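Local coordinates for serine protease pet (Escherichia coli, PDB 4OM9), which acts as a secreted serine protease and enterotoxin of enteroaggregative strains, its passenger domain joining a protease region to a long beta-helix, with alpha-fodrin the probable host target, at residues A[334-339]-A[353-358]; A[374-379]-A[393-398]; A[678-683]-A[698-703]; A[605-610]-A[655-660]; A[190-195]-A[239-244]. All coordinates share one frame; numbering follows the deposited sequence.

Interaction 1 (A[334-339]-A[353-358])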
# COMPACT_ATOMS: atom_id res chain seq x y z
N VAL A 334 32.10 -28.81 19.48
CA VAL A 334 32.93 -28.43 18.33
C VAL A 334 32.31 -27.32 17.48
O VAL A 334 31.08 -27.23 17.32
CB VAL A 334 33.25 -29.65 17.43
CG1 VAL A 334 33.94 -30.73 18.22
CG2 VAL A 334 31.97 -30.20 16.81
N THR A 335 33.16 -26.48 16.92
CA THR A 335 32.69 -25.39 16.08
C THR A 335 33.03 -25.65 14.62
O THR A 335 34.00 -26.35 14.30
CB THR A 335 33.29 -24.05 16.52
OG1 THR A 335 34.71 -24.07 16.33
CG2 THR A 335 32.99 -23.78 18.01
N PHE A 336 32.21 -25.10 13.73
CA PHE A 336 32.56 -25.06 12.33
C PHE A 336 32.79 -23.62 11.90
O PHE A 336 32.11 -22.70 12.37
CB PHE A 336 31.49 -25.68 11.46
CG PHE A 336 31.72 -25.47 9.98
CD1 PHE A 336 32.77 -26.12 9.34
CD2 PHE A 336 30.90 -24.63 9.25
CE1 PHE A 336 32.98 -25.94 7.99
CE2 PHE A 336 31.11 -24.44 7.89
CZ PHE A 336 32.15 -25.10 7.25
N LYS A 337 33.76 -23.45 11.00
CA LYS A 337 34.03 -22.15 10.38
C LYS A 337 34.41 -22.34 8.93
O LYS A 337 35.13 -23.29 8.60
CB LYS A 337 35.14 -21.42 11.12
CG LYS A 337 35.46 -20.06 10.53
CD LYS A 337 36.50 -19.32 11.35
CE LYS A 337 36.79 -17.95 10.76
NZ LYS A 337 37.66 -17.14 11.66
N GLY A 338 33.95 -21.44 8.08
CA GLY A 338 34.33 -21.44 6.68
C GLY A 338 33.58 -20.42 5.84
O GLY A 338 33.14 -19.39 6.33
N ALA A 339 33.41 -20.75 4.56
CA ALA A 339 32.79 -19.88 3.57
C ALA A 339 31.30 -19.72 3.83
O ALA A 339 30.70 -18.72 3.49
CB ALA A 339 33.03 -20.43 2.18
N ILE A 353 25.69 -28.61 15.83
CA ILE A 353 26.95 -28.15 16.40
C ILE A 353 26.78 -26.64 16.45
O ILE A 353 25.75 -26.12 16.01
CB ILE A 353 28.20 -28.49 15.53
CG1 ILE A 353 28.04 -27.82 14.15
CG2 ILE A 353 28.38 -29.97 15.39
CD1 ILE A 353 29.22 -28.04 13.17
N LYS A 354 27.80 -25.96 16.94
CA LYS A 354 27.86 -24.51 16.87
C LYS A 354 28.66 -24.05 15.65
O LYS A 354 29.70 -24.62 15.33
CB LYS A 354 28.48 -23.93 18.14
CG LYS A 354 27.63 -24.12 19.39
CD LYS A 354 28.18 -23.26 20.50
CE LYS A 354 27.38 -23.42 21.79
NZ LYS A 354 26.44 -24.59 21.77
N TYR A 355 28.15 -23.03 14.97
CA TYR A 355 29.01 -22.31 14.04
C TYR A 355 29.93 -21.50 14.95
O TYR A 355 29.51 -21.06 16.02
CB TYR A 355 28.22 -21.42 13.04
CG TYR A 355 29.13 -20.92 11.94
CD1 TYR A 355 29.41 -21.71 10.84
CD2 TYR A 355 29.76 -19.69 12.06
CE1 TYR A 355 30.30 -21.28 9.86
CE2 TYR A 355 30.63 -19.25 11.11
CZ TYR A 355 30.90 -20.04 10.00
OH TYR A 355 31.78 -19.58 9.05
N ALA A 356 31.18 -21.35 14.53
CA ALA A 356 32.17 -20.56 15.27
C ALA A 356 31.64 -19.20 15.71
O ALA A 356 30.79 -18.60 15.05
CB ALA A 356 33.43 -20.38 14.41
N SER A 357 32.18 -18.70 16.82
CA SER A 357 31.62 -17.53 17.48
C SER A 357 32.31 -16.22 17.11
O SER A 357 31.84 -15.14 17.47
CB SER A 357 31.66 -17.70 18.99
OG SER A 357 32.88 -17.21 19.50
N ASN A 358 33.44 -16.29 16.41
CA ASN A 358 34.05 -15.04 15.98
C ASN A 358 33.77 -14.75 14.50
O ASN A 358 34.41 -13.91 13.89
CB ASN A 358 35.56 -15.06 16.26
CG ASN A 358 36.30 -16.17 15.53
OD1 ASN A 358 35.70 -17.13 15.03
ND2 ASN A 358 37.63 -16.05 15.47

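Interaction 2 (A[374-379]-A[393-398])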
# COMPACT_ATOMS: atom_id res chain seq x y z
N ALA A 374 21.58 -23.62 20.45
CA ALA A 374 21.98 -22.21 20.40
C ALA A 374 23.40 -22.12 19.85
O ALA A 374 24.23 -23.01 20.09
CB ALA A 374 21.89 -21.56 21.79
N GLN A 375 23.67 -21.02 19.15
CA GLN A 375 24.88 -20.89 18.36
C GLN A 375 25.88 -19.92 18.96
O GLN A 375 27.08 -20.02 18.67
CB GLN A 375 24.53 -20.44 16.95
CG GLN A 375 23.72 -21.47 16.18
CD GLN A 375 24.53 -22.71 15.86
OE1 GLN A 375 25.45 -22.67 15.02
NE2 GLN A 375 24.20 -23.80 16.52
N ASN A 376 25.40 -19.01 19.80
CA ASN A 376 26.25 -17.93 20.31
C ASN A 376 27.04 -17.26 19.17
O ASN A 376 28.22 -16.94 19.30
CB ASN A 376 27.19 -18.48 21.40
CG ASN A 376 28.00 -17.38 22.09
OD1 ASN A 376 27.60 -16.21 22.11
ND2 ASN A 376 29.15 -17.76 22.64
N THR A 377 26.38 -17.04 18.04
CA THR A 377 27.00 -16.28 16.95
C THR A 377 25.91 -15.67 16.10
O THR A 377 24.74 -15.84 16.39
CB THR A 377 27.93 -17.17 16.04
OG1 THR A 377 28.86 -16.35 15.33
CG2 THR A 377 27.10 -17.98 15.05
N ASN A 378 26.32 -14.96 15.04
CA ASN A 378 25.39 -14.27 14.16
C ASN A 378 25.10 -15.06 12.91
O ASN A 378 25.94 -15.81 12.42
CB ASN A 378 25.91 -12.87 13.80
CG ASN A 378 26.07 -11.98 15.03
OD1 ASN A 378 25.47 -12.24 16.09
ND2 ASN A 378 26.88 -10.93 14.90
N LEU A 379 23.88 -14.91 12.42
CA LEU A 379 23.47 -15.54 11.19
C LEU A 379 23.30 -14.48 10.09
O LEU A 379 22.78 -13.40 10.34
CB LEU A 379 22.16 -16.31 11.40
CG LEU A 379 21.54 -16.80 10.09
CD1 LEU A 379 22.37 -17.93 9.51
CD2 LEU A 379 20.09 -17.21 10.24
N THR A 393 18.50 -18.86 19.54
CA THR A 393 19.24 -19.70 18.62
C THR A 393 20.49 -18.99 18.07
O THR A 393 21.59 -19.53 18.15
CB THR A 393 18.34 -20.17 17.48
OG1 THR A 393 17.30 -20.98 18.04
CG2 THR A 393 19.15 -20.97 16.48
N PHE A 394 20.32 -17.78 17.56
CA PHE A 394 21.47 -16.96 17.20
C PHE A 394 21.47 -15.74 18.07
O PHE A 394 20.46 -15.42 18.68
CB PHE A 394 21.42 -16.57 15.71
CG PHE A 394 21.67 -17.74 14.80
CD1 PHE A 394 22.96 -18.10 14.46
CD2 PHE A 394 20.61 -18.48 14.30
CE1 PHE A 394 23.21 -19.18 13.62
CE2 PHE A 394 20.85 -19.55 13.47
CZ PHE A 394 22.15 -19.91 13.13
N ASN A 395 22.60 -15.06 18.18
CA ASN A 395 22.63 -13.83 18.93
C ASN A 395 21.90 -12.71 18.12
O ASN A 395 21.00 -12.05 18.64
CB ASN A 395 24.07 -13.46 19.27
CG ASN A 395 24.72 -14.49 20.23
OD1 ASN A 395 24.03 -15.17 21.00
ND2 ASN A 395 26.04 -14.60 20.19
N ASN A 396 22.26 -12.58 16.84
CA ASN A 396 21.64 -11.65 15.89
C ASN A 396 21.44 -12.32 14.55
O ASN A 396 22.32 -13.05 14.09
CB ASN A 396 22.50 -10.40 15.69
CG ASN A 396 22.65 -9.60 16.96
OD1 ASN A 396 21.73 -8.90 17.37
ND2 ASN A 396 23.81 -9.71 17.60
N ILE A 397 20.31 -12.05 13.90
CA ILE A 397 20.04 -12.56 12.57
C ILE A 397 19.89 -11.45 11.51
O ILE A 397 19.20 -10.44 11.74
CB ILE A 397 18.78 -13.42 12.57
CG1 ILE A 397 18.97 -14.61 13.51
CG2 ILE A 397 18.43 -13.89 11.15
CD1 ILE A 397 17.71 -15.36 13.82
N TYR A 398 20.55 -11.63 10.37
CA TYR A 398 20.49 -10.70 9.24
C TYR A 398 19.87 -11.41 8.06
O TYR A 398 20.37 -12.45 7.61
CB TYR A 398 21.88 -10.16 8.93
CG TYR A 398 22.17 -9.46 7.61
CD1 TYR A 398 22.60 -10.18 6.50
CD2 TYR A 398 22.16 -8.05 7.51
CE1 TYR A 398 22.95 -9.55 5.32
CE2 TYR A 398 22.49 -7.40 6.31
CZ TYR A 398 22.89 -8.17 5.22
OH TYR A 398 23.25 -7.59 4.04
O HOH W 1 27.73 -13.02 17.74

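Interaction 3 (A[678-683]-A[698-703])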
# COMPACT_ATOMS: atom_id res chain seq x y z
N LEU A 678 -22.87 4.03 17.16
CA LEU A 678 -22.12 5.08 17.84
C LEU A 678 -22.88 5.57 19.08
O LEU A 678 -24.01 6.08 18.99
CB LEU A 678 -21.86 6.24 16.89
CG LEU A 678 -20.77 6.20 15.81
CD1 LEU A 678 -20.29 4.78 15.45
CD2 LEU A 678 -21.19 6.95 14.56
N ASP A 679 -22.27 5.40 20.25
CA ASP A 679 -22.89 5.85 21.48
C ASP A 679 -22.07 6.96 22.10
O ASP A 679 -20.99 6.71 22.60
CB ASP A 679 -23.05 4.70 22.47
CG ASP A 679 -23.78 5.11 23.73
OD1 ASP A 679 -24.40 6.19 23.72
OD2 ASP A 679 -23.73 4.37 24.74
N ARG A 680 -22.60 8.18 22.07
CA ARG A 680 -21.88 9.37 22.52
C ARG A 680 -20.63 9.55 21.66
O ARG A 680 -19.61 10.07 22.10
CB ARG A 680 -21.53 9.26 24.01
CG ARG A 680 -22.70 8.79 24.86
CD ARG A 680 -22.42 8.84 26.35
NE ARG A 680 -21.31 7.97 26.76
CZ ARG A 680 -21.40 6.65 26.89
NH1 ARG A 680 -22.52 6.01 26.62
NH2 ARG A 680 -20.34 5.96 27.29
N THR A 681 -20.74 9.11 20.41
CA THR A 681 -19.61 9.16 19.50
C THR A 681 -19.86 10.08 18.29
O THR A 681 -20.45 9.67 17.30
CB THR A 681 -19.23 7.73 19.00
OG1 THR A 681 -18.72 6.96 20.11
CG2 THR A 681 -18.15 7.79 17.88
N ALA A 682 -19.38 11.32 18.39
CA ALA A 682 -19.64 12.32 17.35
C ALA A 682 -18.95 12.00 16.01
O ALA A 682 -17.76 11.68 15.97
CB ALA A 682 -19.22 13.70 17.83
N LEU A 683 -19.72 12.11 14.93
CA LEU A 683 -19.24 11.80 13.59
C LEU A 683 -19.17 13.04 12.72
O LEU A 683 -20.19 13.67 12.45
CB LEU A 683 -20.14 10.76 12.93
CG LEU A 683 -19.81 10.49 11.45
CD1 LEU A 683 -18.35 10.15 11.27
CD2 LEU A 683 -20.67 9.38 10.90
N PHE A 698 -26.87 3.47 13.68
CA PHE A 698 -27.55 4.06 14.83
C PHE A 698 -26.57 4.89 15.63
O PHE A 698 -25.41 4.50 15.79
CB PHE A 698 -28.16 2.99 15.73
CG PHE A 698 -28.87 1.91 14.99
CD1 PHE A 698 -28.18 0.83 14.46
CD2 PHE A 698 -30.24 1.96 14.83
CE1 PHE A 698 -28.84 -0.16 13.78
CE2 PHE A 698 -30.91 0.96 14.14
CZ PHE A 698 -30.21 -0.10 13.62
N THR A 699 -27.02 6.03 16.13
CA THR A 699 -26.15 6.90 16.90
C THR A 699 -26.93 7.73 17.91
O THR A 699 -27.91 8.39 17.57
CB THR A 699 -25.36 7.83 15.98
OG1 THR A 699 -24.59 7.03 15.07
CG2 THR A 699 -24.41 8.68 16.79
N THR A 700 -26.47 7.69 19.15
CA THR A 700 -27.08 8.48 20.21
C THR A 700 -26.60 9.92 20.14
O THR A 700 -26.99 10.76 20.94
CB THR A 700 -26.77 7.89 21.59
OG1 THR A 700 -25.35 7.88 21.79
CG2 THR A 700 -27.31 6.46 21.68
N SER A 701 -25.75 10.18 19.16
CA SER A 701 -25.14 11.48 18.95
C SER A 701 -25.51 12.00 17.57
O SER A 701 -26.46 11.52 16.96
CB SER A 701 -23.62 11.38 19.11
OG SER A 701 -22.99 12.64 19.00
N ASN A 702 -24.72 12.95 17.07
CA ASN A 702 -25.00 13.61 15.80
C ASN A 702 -23.92 13.42 14.73
O ASN A 702 -22.78 13.08 15.04
CB ASN A 702 -25.19 15.11 16.03
CG ASN A 702 -23.89 15.78 16.41
OD1 ASN A 702 -23.29 16.46 15.59
ND2 ASN A 702 -23.44 15.57 17.64
N ILE A 703 -24.30 13.67 13.48
CA ILE A 703 -23.42 13.57 12.33
C ILE A 703 -23.36 14.90 11.61
O ILE A 703 -24.38 15.41 11.16
CB ILE A 703 -23.92 12.50 11.33
CG1 ILE A 703 -24.02 11.14 12.01
CG2 ILE A 703 -23.01 12.43 10.11
CD1 ILE A 703 -24.88 10.17 11.25
O HOH W 2 -20.08 15.79 14.41

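Interaction 4 (A[605-610]-A[655-660])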
# COMPACT_ATOMS: atom_id res chain seq x y z
N ILE A 605 -14.40 -2.14 12.94
CA ILE A 605 -13.75 -1.42 14.02
C ILE A 605 -14.61 -1.40 15.29
O ILE A 605 -15.79 -1.05 15.23
CB ILE A 605 -13.43 0.02 13.62
CG1 ILE A 605 -12.56 0.07 12.36
CG2 ILE A 605 -12.77 0.76 14.77
CD1 ILE A 605 -12.22 1.50 11.93
N GLN A 606 -14.03 -1.81 16.41
CA GLN A 606 -14.63 -1.58 17.73
C GLN A 606 -13.78 -0.53 18.43
O GLN A 606 -12.56 -0.68 18.53
CB GLN A 606 -14.70 -2.87 18.56
CG GLN A 606 -15.47 -4.04 17.93
CD GLN A 606 -14.70 -4.73 16.79
OE1 GLN A 606 -13.50 -5.03 16.91
NE2 GLN A 606 -15.39 -4.98 15.68
N ALA A 607 -14.41 0.55 18.91
CA ALA A 607 -13.64 1.64 19.49
C ALA A 607 -14.19 2.04 20.85
O ALA A 607 -15.40 2.15 21.04
CB ALA A 607 -13.61 2.85 18.56
N LYS A 608 -13.29 2.26 21.79
CA LYS A 608 -13.69 2.68 23.12
C LYS A 608 -12.85 3.87 23.54
O LYS A 608 -11.62 3.80 23.52
CB LYS A 608 -13.54 1.53 24.12
CG LYS A 608 -13.92 1.89 25.54
CD LYS A 608 -13.40 0.84 26.52
CE LYS A 608 -14.01 -0.57 26.32
NZ LYS A 608 -13.28 -1.42 25.30
N ASN A 609 -13.53 4.96 23.91
CA ASN A 609 -12.87 6.20 24.33
C ASN A 609 -11.66 6.53 23.44
O ASN A 609 -10.58 6.86 23.93
CB ASN A 609 -12.43 6.10 25.79
CG ASN A 609 -11.90 7.42 26.33
OD1 ASN A 609 -12.47 8.49 26.08
ND2 ASN A 609 -10.76 7.36 27.04
N SER A 610 -11.85 6.42 22.14
CA SER A 610 -10.77 6.56 21.19
C SER A 610 -11.14 7.48 20.02
O SER A 610 -12.32 7.72 19.74
CB SER A 610 -10.37 5.18 20.65
OG SER A 610 -9.73 4.39 21.64
N ILE A 655 -18.38 0.29 12.15
CA ILE A 655 -17.82 0.93 13.34
C ILE A 655 -18.75 0.85 14.58
O ILE A 655 -19.87 1.40 14.60
CB ILE A 655 -17.49 2.42 13.05
CG1 ILE A 655 -16.63 2.56 11.78
CG2 ILE A 655 -16.82 3.05 14.26
CD1 ILE A 655 -15.94 3.92 11.61
N MET A 656 -18.26 0.17 15.61
CA MET A 656 -18.89 0.18 16.92
C MET A 656 -18.03 0.98 17.89
O MET A 656 -16.92 0.56 18.22
CB MET A 656 -19.09 -1.23 17.47
CG MET A 656 -19.73 -2.18 16.50
SD MET A 656 -19.53 -3.90 17.00
CE MET A 656 -20.41 -4.74 15.68
N ALA A 657 -18.53 2.10 18.35
CA ALA A 657 -17.73 3.01 19.15
C ALA A 657 -18.46 3.50 20.40
O ALA A 657 -19.67 3.60 20.43
CB ALA A 657 -17.28 4.21 18.28
N THR A 658 -17.69 3.80 21.44
CA THR A 658 -18.23 4.41 22.64
C THR A 658 -17.35 5.63 22.95
O THR A 658 -16.13 5.49 23.04
CB THR A 658 -18.25 3.42 23.83
OG1 THR A 658 -19.17 2.36 23.56
CG2 THR A 658 -18.68 4.13 25.11
N ASP A 659 -17.98 6.80 23.07
CA ASP A 659 -17.26 8.06 23.25
C ASP A 659 -16.18 8.32 22.18
O ASP A 659 -16.26 7.79 21.08
CB ASP A 659 -16.64 8.10 24.63
CG ASP A 659 -17.69 8.03 25.74
OD1 ASP A 659 -18.64 8.85 25.72
OD2 ASP A 659 -17.59 7.14 26.61
N GLY A 660 -15.20 9.15 22.52
CA GLY A 660 -14.14 9.54 21.59
C GLY A 660 -14.72 10.41 20.48
O GLY A 660 -15.66 11.18 20.71
O HOH W 3 -13.85 10.27 24.86
O HOH W 4 -14.42 5.47 20.64

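Interaction 5 (A[190-195]-A[239-244])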
# COMPACT_ATOMS: atom_id res chain seq x y z
N LYS A 190 35.89 -8.30 -28.91
CA LYS A 190 35.13 -7.67 -27.83
C LYS A 190 33.87 -6.98 -28.34
O LYS A 190 33.84 -6.44 -29.44
CB LYS A 190 36.00 -6.65 -27.08
CG LYS A 190 37.13 -7.26 -26.22
CD LYS A 190 37.81 -6.16 -25.41
CE LYS A 190 38.90 -6.71 -24.53
NZ LYS A 190 39.98 -7.36 -25.36
N VAL A 191 32.84 -6.98 -27.51
CA VAL A 191 31.59 -6.35 -27.89
C VAL A 191 31.71 -4.85 -27.70
O VAL A 191 32.25 -4.37 -26.72
CB VAL A 191 30.42 -6.91 -27.08
CG1 VAL A 191 29.15 -6.09 -27.28
CG2 VAL A 191 30.19 -8.35 -27.47
N GLU A 192 31.22 -4.12 -28.70
CA GLU A 192 31.34 -2.67 -28.72
C GLU A 192 29.96 -2.07 -28.63
O GLU A 192 29.04 -2.53 -29.30
CB GLU A 192 32.07 -2.21 -29.98
CG GLU A 192 32.17 -0.69 -30.15
CD GLU A 192 32.63 -0.29 -31.57
OE1 GLU A 192 31.75 -0.05 -32.42
OE2 GLU A 192 33.85 -0.24 -31.83
N TYR A 193 29.80 -1.06 -27.78
CA TYR A 193 28.50 -0.41 -27.72
C TYR A 193 28.62 1.10 -27.72
O TYR A 193 29.69 1.67 -27.50
CB TYR A 193 27.68 -0.91 -26.52
CG TYR A 193 27.91 -0.34 -25.11
CD1 TYR A 193 27.79 1.02 -24.84
CD2 TYR A 193 28.14 -1.19 -24.02
CE1 TYR A 193 27.94 1.54 -23.56
CE2 TYR A 193 28.29 -0.68 -22.72
CZ TYR A 193 28.19 0.68 -22.51
OH TYR A 193 28.34 1.23 -21.25
N GLU A 194 27.48 1.72 -28.00
CA GLU A 194 27.31 3.16 -27.99
C GLU A 194 26.08 3.47 -27.14
O GLU A 194 25.07 2.76 -27.20
CB GLU A 194 27.16 3.69 -29.41
CG GLU A 194 26.92 5.18 -29.55
CD GLU A 194 26.73 5.59 -31.01
OE1 GLU A 194 25.57 5.57 -31.48
OE2 GLU A 194 27.74 5.91 -31.69
N ASN A 195 26.17 4.52 -26.32
CA ASN A 195 25.03 4.90 -25.49
C ASN A 195 23.88 5.53 -26.28
O ASN A 195 24.07 6.02 -27.39
CB ASN A 195 25.47 5.87 -24.42
CG ASN A 195 26.20 5.19 -23.32
OD1 ASN A 195 25.61 4.77 -22.32
ND2 ASN A 195 27.50 5.04 -23.49
N LYS A 239 32.58 4.98 -27.70
CA LYS A 239 32.32 3.56 -27.77
C LYS A 239 32.81 2.90 -26.48
O LYS A 239 33.82 3.32 -25.89
CB LYS A 239 33.03 2.97 -28.99
CG LYS A 239 32.61 3.54 -30.34
CD LYS A 239 31.29 2.92 -30.81
CE LYS A 239 30.82 3.39 -32.18
NZ LYS A 239 30.55 4.84 -32.23
N THR A 240 32.11 1.85 -26.05
CA THR A 240 32.60 1.06 -24.93
C THR A 240 32.82 -0.40 -25.32
O THR A 240 32.03 -0.99 -26.05
CB THR A 240 31.63 1.12 -23.73
OG1 THR A 240 31.47 2.49 -23.33
CG2 THR A 240 32.18 0.33 -22.57
N TYR A 241 33.90 -0.99 -24.84
CA TYR A 241 34.16 -2.38 -25.16
C TYR A 241 33.89 -3.25 -23.95
O TYR A 241 34.30 -2.94 -22.84
CB TYR A 241 35.59 -2.55 -25.66
CG TYR A 241 35.81 -1.70 -26.87
CD1 TYR A 241 36.07 -0.33 -26.74
CD2 TYR A 241 35.71 -2.23 -28.15
CE1 TYR A 241 36.24 0.46 -27.84
CE2 TYR A 241 35.88 -1.43 -29.26
CZ TYR A 241 36.15 -0.08 -29.09
OH TYR A 241 36.32 0.75 -30.17
N VAL A 242 33.18 -4.34 -24.20
CA VAL A 242 32.87 -5.32 -23.19
C VAL A 242 33.60 -6.64 -23.43
O VAL A 242 33.49 -7.23 -24.50
CB VAL A 242 31.37 -5.61 -23.13
CG1 VAL A 242 31.06 -6.43 -21.89
CG2 VAL A 242 30.57 -4.30 -23.16
N THR A 243 34.33 -7.09 -22.41
CA THR A 243 34.89 -8.43 -22.42
C THR A 243 33.75 -9.42 -22.27
O THR A 243 33.08 -9.43 -21.26
CB THR A 243 35.93 -8.63 -21.30
OG1 THR A 243 37.07 -7.82 -21.59
CG2 THR A 243 36.35 -10.10 -21.18
N PRO A 244 33.51 -10.24 -23.30
CA PRO A 244 32.41 -11.20 -23.30
C PRO A 244 32.56 -12.20 -22.18
O PRO A 244 33.67 -12.73 -22.00
CB PRO A 244 32.52 -11.88 -24.66
CG PRO A 244 33.36 -10.95 -25.50
CD PRO A 244 34.31 -10.32 -24.53

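Interaction 1 (A[334-339]-A[353-358])
Val334 meets Ile353 through their CG2 methyls, 3.9 Å apart, the two branched side chains crossing obliquely; both also rest on Leu305 of strand 301-305. Thr335 turns to the face that carries Lys354. Its CB packs on CA of Ala356, while its own CA-H approaches Lys354 O, with CA and O 3.2 Å apart. Lys354 itself leads away, its NZ bonded to Gln373. At Phe336 the strands are laced both ways: Phe336 N donates to Lys354 O (3.0 Å) and Ala356 N to Phe336 O (2.7 Å). This short parallel ladder joins successive coils of the right-handed beta-helix known from autotransporter passenger domains, and strand 335-337 lies between strands 309-310 and 354-355. CG of Phe336 is anti to the backbone N (chi1 172°), on the face shared with Tyr355; CD2 of its ring lies 3.5 Å from Tyr355 CE1. The two ring planes stand 77° apart, neither stacked nor edge-to-face; the ring stack of Phe336 is made with Phe316. CB of Phe336 touches Ile353 CD1, and its carbonyl O sits 3.2 Å above the plane of the Tyr355 ring, displaced toward the rim. Lys337 sets CB against Ala356 CB at 3.9 Å. Gly338 N gives a nearly straight bond (170°) to Tyr355 OH at 3.0 Å, a hydroxyl also bonded to Asp359.

Interaction 2 (A[374-379]-A[393-398])
Phe394 sits between Gln375 and Leu379 in a contact that is mostly loop on loop, passing into a parallel bridge at Leu379 and Ile397, where two coils of the parallel beta-helix turn before entering strands 379-381 and 397-399. Leu379 CB lies over the ring centre, 3.6 Å from the Phe394 centroid, and Gln375 CG covers the opposite face at 3.9 Å, so the ring has a CH-pi contact on either side. Thr377 O lies at the ring edge, in its plane. Leu379 CD2 goes on to touch Ile397 CG2. Backbone bonds close the register: Gln375 N to Thr393 O, Leu379 N to Asn396 O, and Tyr398 N to Leu379 O at 2.8 Å. On the more exposed side asparagines pair across the coils. Asn395 ND2 donates to Asn376 OD1 at 3.0 Å, in the plane of its own amide though the two amides are 64° apart, and Asn395 N reaches Thr377 O at 2.9 Å. Asn378 OD1 takes weak bonds from Asn396 N, Asn396 ND2 and a water that also touches Asn395 ND2 weakly. The chemistry implies a polar seam in which two sound bonds of Asn395 adjoin a weakly shared Asn378 OD1, beside the apolar packing round Phe394.

Interaction 3 (A[678-683]-A[698-703])
Leu678 and Thr699 form the close end of this contact: Leu678 CB lies 3.4 Å from Thr699 OG1 and 3.5 Å from its CG2, and Leu678 CD2 also touches OG1. Thr699 OG1 is occupied at the same time by Phe698 O, which it meets from above the carbonyl plane; Phe698 O accepts Leu678 N as well and so has two donors. Thr700 N donates to Leu678 O, and CA of Thr699 closes on the same oxygen at 3.1 Å. A second buried patch lies farther on, where Leu683 CD2 meets Ile703 CG2 at 3.9 Å, the side chains side by side and pointing the same way, with Leu683 N bonded to Asn702 O. Between these two parallel ladders the register slips by one residue, and the polar, more exposed side follows that break. There Asp679 OD1 accepts from Thr700 OG1 (2.7 Å) on its anti lone pair, while OD2 of Asp679 forms a salt bridge with Arg680 NH1 at 2.8 Å. Ser701 touches Ala682 only loosely, and a weakly held water links Leu683 O to Asn702 OD1. The pair continues the parallel coils of the beta-helix: Leu678 also packs on Ile655 of strand 655-658, and Leu678, Thr681 and Leu683 all rest on Ile662 of strand 661-664.

Interaction 4 (A[605-610]-A[655-660])
Asn609 and Gly660 are joined through a water: the amide oxygen OD1 of Asn609 accepts from it at 2.6 Å, and it accepts from Gly660 N at 2.9 Å. The other end of the amide, ND2, is bonded to Asp590. The Gln606 amide has a weak bond from NE2 to Asn585, so its flat end serves the neighbouring coil, while its CG, carried beside the backbone N (chi1 -57°), runs alongside the extended Met656 chain and comes 4.2 Å from SD. The carboxylate of Asp659 forms a salt bridge through OD1 with Arg680 NE. No aromatic ring takes part. The peptide groups form a regular parallel ladder of four residue pairs, with strands 605-608 and 655-658 only 5° apart in direction: Met656 N bonds to Ile605 O, Ala607 N to Met656 O at 2.6 Å, Thr658 N to Ala607 O and Asn609 N to Thr658 O. Coils laid in register in this way are characteristic of the parallel beta-helix; here Ile605 pairs with Ile655 and Ala607 with Ala657 in a stacked apolar face, the two alanine CB atoms 3.9 Å apart. Ile605 and Ala607 also press on Ile612 of strand 611-614. Gln606, Met656, Lys608 and Thr658 carry the other face, where Lys608 leads off to a salt bridge with Glu589. Beyond the ladder the chain turns. Gly660, with a positive phi (68°), brings its CA to 3.2 Å from Ser610 O. A CB there would clash with that oxygen. Ser610 OG is bonded to Lys608 O at 2.7 Å.

Interaction 5 (A[190-195]-A[239-244])
Tyr193 and Thr240 stand side by side on one face of an antiparallel pair, with Thr240 CB over the centre of the tyrosine ring, 3.7 Å from the centroid, in a CH-pi contact. CG of Tyr193 lies between the backbone N and the carbonyl carbon (chi1 81°). CD2 of the ring is 4.0 Å from Val242 CG2, and Val191 lies opposite Val242 on the same face. Backbone bonds run in both directions at each hydrogen-bonded pair: Val191 N to Val242 O and Val242 N to Val191 O (2.7 Å), Tyr193 N to Thr240 O and Thr240 N to Tyr193 O. The other face carries Glu192, Glu194, Lys239 and Tyr241. Glu194 OE2 forms a salt bridge with Lys239 NZ at 3.1 Å, met on its anti side and 30° out of the carboxylate plane. Glu192 runs alongside Tyr241, its OE2 3.1 Å from Tyr241 OH, and its OE1 rests 3.4 Å from Lys239 CD. A second shell fixes these groups: Tyr193 OH is bonded to Arg149 and its ring stacked with Phe176, Thr240 OG1 meets Thr203, Glu192 OE1 Thr179, Glu194 OE1 His177, and Lys239 NZ Thr237 O. The strands, 149° apart, are twisted as in the beta-barrels of chymotrypsin-like PA-clan proteases, a fold consistent with the family. Strand 188-195 is flanked by strand 172-185 on its other edge, and strand 239-244 by strand 221-232.

Overall arrangement
Interactions 1 to 4 belong to the beta-helix, whereas interaction 5 lies within the range of the protease family. Interactions 1 and 2 are neighbours, their centres about 11 Å apart: the Gln375 amide bonds through OE1 to Tyr355 N and through NE2 to Ile353 O, tying one coil to the next. Interactions 3 and 4 form a second neighbouring pair, centres about 10 Å apart, joined by the Arg680 NE to Asp659 OD1 salt bridge and by Thr681 OG1 with Asp659 O. About 43 Å separates the centres of interactions 2 and 4. From interaction 5, centres lie about 44 Å away at interaction 1 and 71 Å at interaction 3, so the farther coils stand well away from the protease region.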